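Local structure of threonine synthase (Brucella melitensis bv. 1, 4F4F) at residues L114-V119 with V236-T241. The protein probably catalyses the pyridoxal-phosphate-dependent conversion of O-phospho-L-homoserine and water to L-threonine and phosphate, the last step of threonine biosynthesis. Sequence-based numbering, arbitrary orientation.
With PLP (pyridoxal-5'-phosphate), chain C.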
loop_
_atom_site.group_PDB
_atom_site.type_symbol
_atom_site.label_atom_id
_atom_site.label_comp_id
_atom_site.label_asym_id
_atom_site.label_seq_id
_atom_site.Cartn_x
_atom_site.Cartn_y
_atom_site.Cartn_z
ATOM N N LEU A 114 -10.354 3.383 -7.090
ATOM C CA LEU A 114 -11.255 2.733 -6.143
ATOM C C LEU A 114 -10.548 1.762 -5.216
ATOM O O LEU A 114 -11.109 0.750 -4.809
ATOM C CB LEU A 114 -12.376 2.006 -6.900
ATOM C CG LEU A 114 -13.081 2.819 -7.996
ATOM C CD1 LEU A 114 -14.230 1.994 -8.595
ATOM C CD2 LEU A 114 -13.571 4.149 -7.462
ATOM N N ALA A 115 -9.302 2.058 -4.882
ATOM C CA ALA A 115 -8.533 1.182 -4.008
ATOM C C ALA A 115 -7.440 1.920 -3.229
ATOM O O ALA A 115 -6.948 2.961 -3.631
ATOM C CB ALA A 115 -7.925 0.036 -4.802
ATOM N N PHE A 116 -7.087 1.341 -2.097
ATOM C CA PHE A 116 -6.344 2.066 -1.076
ATOM C C PHE A 116 -4.922 2.457 -1.520
ATOM O O PHE A 116 -4.368 3.424 -0.991
ATOM C CB PHE A 116 -6.335 1.260 0.234
ATOM C CG PHE A 116 -5.138 0.419 0.380
ATOM C CD1 PHE A 116 -5.054 -0.770 -0.268
ATOM C CD2 PHE A 116 -4.067 0.860 1.125
ATOM C CE1 PHE A 116 -3.928 -1.525 -0.166
ATOM C CE2 PHE A 116 -2.925 0.080 1.225
ATOM C CZ PHE A 116 -2.864 -1.099 0.577
ATOM N N LYS A 117 -4.340 1.740 -2.494
ATOM C CA LYS A 117 -3.008 2.140 -3.024
ATOM C C LYS A 117 -2.977 3.553 -3.652
ATOM O O LYS A 117 -1.929 4.196 -3.697
ATOM C CB LYS A 117 -2.426 1.059 -3.960
ATOM C CG LYS A 117 -2.055 -0.188 -3.191
ATOM C CD LYS A 117 -1.464 -1.271 -4.079
ATOM C CE LYS A 117 -1.209 -2.569 -3.313
ATOM N NZ LYS A 117 -2.451 -3.178 -2.808
ATOM N N ASP A 118 -4.138 4.085 -4.026
ATOM C CA ASP A 118 -4.231 5.459 -4.480
ATOM C C ASP A 118 -3.722 6.459 -3.447
ATOM O O ASP A 118 -3.178 7.484 -3.825
ATOM C CB ASP A 118 -5.662 5.873 -4.769
ATOM C CG ASP A 118 -6.269 5.139 -5.939
ATOM O OD1 ASP A 118 -5.531 4.694 -6.849
ATOM O OD2 ASP A 118 -7.511 4.998 -5.943
ATOM N N VAL A 119 -3.940 6.187 -2.164
ATOM C CA VAL A 119 -3.620 7.169 -1.107
ATOM C C VAL A 119 -2.128 7.450 -1.185
ATOM O O VAL A 119 -1.728 8.598 -1.303
ATOM C CB VAL A 119 -3.981 6.689 0.319
ATOM C CG1 VAL A 119 -3.430 7.672 1.374
ATOM C CG2 VAL A 119 -5.498 6.481 0.489
ATOM N N VAL A 236 0.119 6.861 6.927
ATOM C CA VAL A 236 0.067 7.289 8.330
ATOM C C VAL A 236 -1.107 8.265 8.563
ATOM O O VAL A 236 -1.771 8.223 9.598
ATOM C CB VAL A 236 1.393 7.943 8.739
ATOM C CG1 VAL A 236 1.321 8.453 10.195
ATOM C CG2 VAL A 236 2.555 6.970 8.583
ATOM N N VAL A 237 -1.409 9.073 7.548
ATOM C CA VAL A 237 -2.331 10.156 7.693
ATOM C C VAL A 237 -3.730 9.683 8.103
ATOM O O VAL A 237 -4.342 10.250 9.010
ATOM C CB VAL A 237 -2.400 11.023 6.418
ATOM C CG1 VAL A 237 -3.414 12.143 6.603
ATOM C CG2 VAL A 237 -1.006 11.640 6.096
ATOM N N TYR A 238 -4.261 8.672 7.421
ATOM C CA TYR A 238 -5.657 8.337 7.648
ATOM C C TYR A 238 -5.896 7.674 9.014
ATOM O O TYR A 238 -7.014 7.674 9.521
ATOM C CB TYR A 238 -6.289 7.586 6.505
ATOM C CG TYR A 238 -5.559 6.376 6.041
ATOM C CD1 TYR A 238 -5.533 5.230 6.801
ATOM C CD2 TYR A 238 -4.998 6.337 4.781
ATOM C CE1 TYR A 238 -4.867 4.091 6.342
ATOM C CE2 TYR A 238 -4.357 5.205 4.326
ATOM C CZ TYR A 238 -4.291 4.102 5.109
ATOM O OH TYR A 238 -3.645 2.963 4.611
ATOM N N TYR A 239 -4.833 7.165 9.620
ATOM C CA TYR A 239 -4.944 6.733 11.024
ATOM C C TYR A 239 -5.201 7.929 11.935
ATOM O O TYR A 239 -6.117 7.900 12.748
ATOM C CB TYR A 239 -3.713 5.978 11.476
ATOM C CG TYR A 239 -3.591 4.665 10.805
ATOM C CD1 TYR A 239 -4.199 3.541 11.332
ATOM C CD2 TYR A 239 -2.854 4.529 9.640
ATOM C CE1 TYR A 239 -4.081 2.320 10.708
ATOM C CE2 TYR A 239 -2.768 3.316 8.979
ATOM C CZ TYR A 239 -3.373 2.212 9.553
ATOM O OH TYR A 239 -3.247 1.005 8.963
ATOM N N PHE A 240 -4.470 9.021 11.729
ATOM C CA PHE A 240 -4.777 10.261 12.414
ATOM C C PHE A 240 -6.185 10.811 12.141
ATOM O O PHE A 240 -6.913 11.176 13.074
ATOM C CB PHE A 240 -3.737 11.353 12.088
ATOM C CG PHE A 240 -2.443 11.216 12.885
ATOM C CD1 PHE A 240 -1.438 10.344 12.476
ATOM C CD2 PHE A 240 -2.226 11.976 14.010
ATOM C CE1 PHE A 240 -0.249 10.242 13.179
ATOM C CE2 PHE A 240 -1.057 11.848 14.735
ATOM C CZ PHE A 240 -0.067 10.994 14.321
ATOM N N THR A 241 -6.565 10.912 10.879
ATOM C CA THR A 241 -7.855 11.556 10.557
ATOM C C THR A 241 -9.037 10.726 11.104
ATOM O O THR A 241 -9.989 11.278 11.675
ATOM C CB THR A 241 -7.986 11.881 9.067
ATOM O OG1 THR A 241 -7.945 10.663 8.278
ATOM C CG2 THR A 241 -6.869 12.883 8.631
HETATM N N1 PLP C . -6.533 -4.890 0.223
HETATM C C2 PLP C . -6.483 -4.393 -1.072
HETATM C C2A PLP C . -7.708 -4.057 -1.895
HETATM C C3 PLP C . -5.154 -4.142 -1.702
HETATM O O3 PLP C . -5.101 -3.638 -2.987
HETATM C C4 PLP C . -3.935 -4.481 -0.883
HETATM C C4A PLP C . -2.543 -4.271 -1.386
HETATM C C5 PLP C . -4.106 -4.998 0.498
HETATM C C6 PLP C . -5.428 -5.161 0.975
HETATM C C5A PLP C . -2.856 -5.292 1.354
HETATM O O4P PLP C . -2.031 -4.092 1.664
HETATM P P PLP C . -0.539 -4.098 2.357
HETATM O O1P PLP C . -0.680 -4.959 3.603
HETATM O O2P PLP C . 0.347 -4.707 1.289
HETATM O O3P PLP C . -0.152 -2.667 2.664
#
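Tyr238, on helix 236-245, reaches across to Val119 and Phe116, and the trio illustrates how a fold-type II PLP enzyme backs its cofactor site with aromatic and aliphatic side chains. With CG lodged between the backbone N and the carbonyl carbon (chi1 52°), the Tyr238 ring extends toward helix 117-134. Val119, near the start of that helix, meets it edge-on: CG1 lies in the plane of the phenol ring, 4.0 Å from CE2. Beyond the ring, Tyr238 OH approaches Phe116 CD2 obliquely at 4.1 Å, a van der Waals contact; the hydroxyl's hydrogen bond is with Gln235 NE2.

Phe116 in turn stands between the Tyr238 hydroxyl and the cofactor. It presents its edge to a face of the pyridine ring, roughly T-shaped, with CE1 3.0 Å from PLP C4, and Lys117 CG sits over one of its own faces, 3.8 Å above the plane and off-centre. Backbone hydrogen bonding to Thr414 ties Phe116 to another part of the pocket. The Lys117 chain runs extended until it bends at its last torsion (chi4 64°), which carries NZ to PLP C4A. The two atoms are joined at 1.8 Å, longer than the C=N bond of an ideal internal aldimine, so the length leaves the exact state of the linkage open. The same NZ makes a weak hydrogen bond to PLP O3 at 2.7 Å, with an N-H...O angle of 130°.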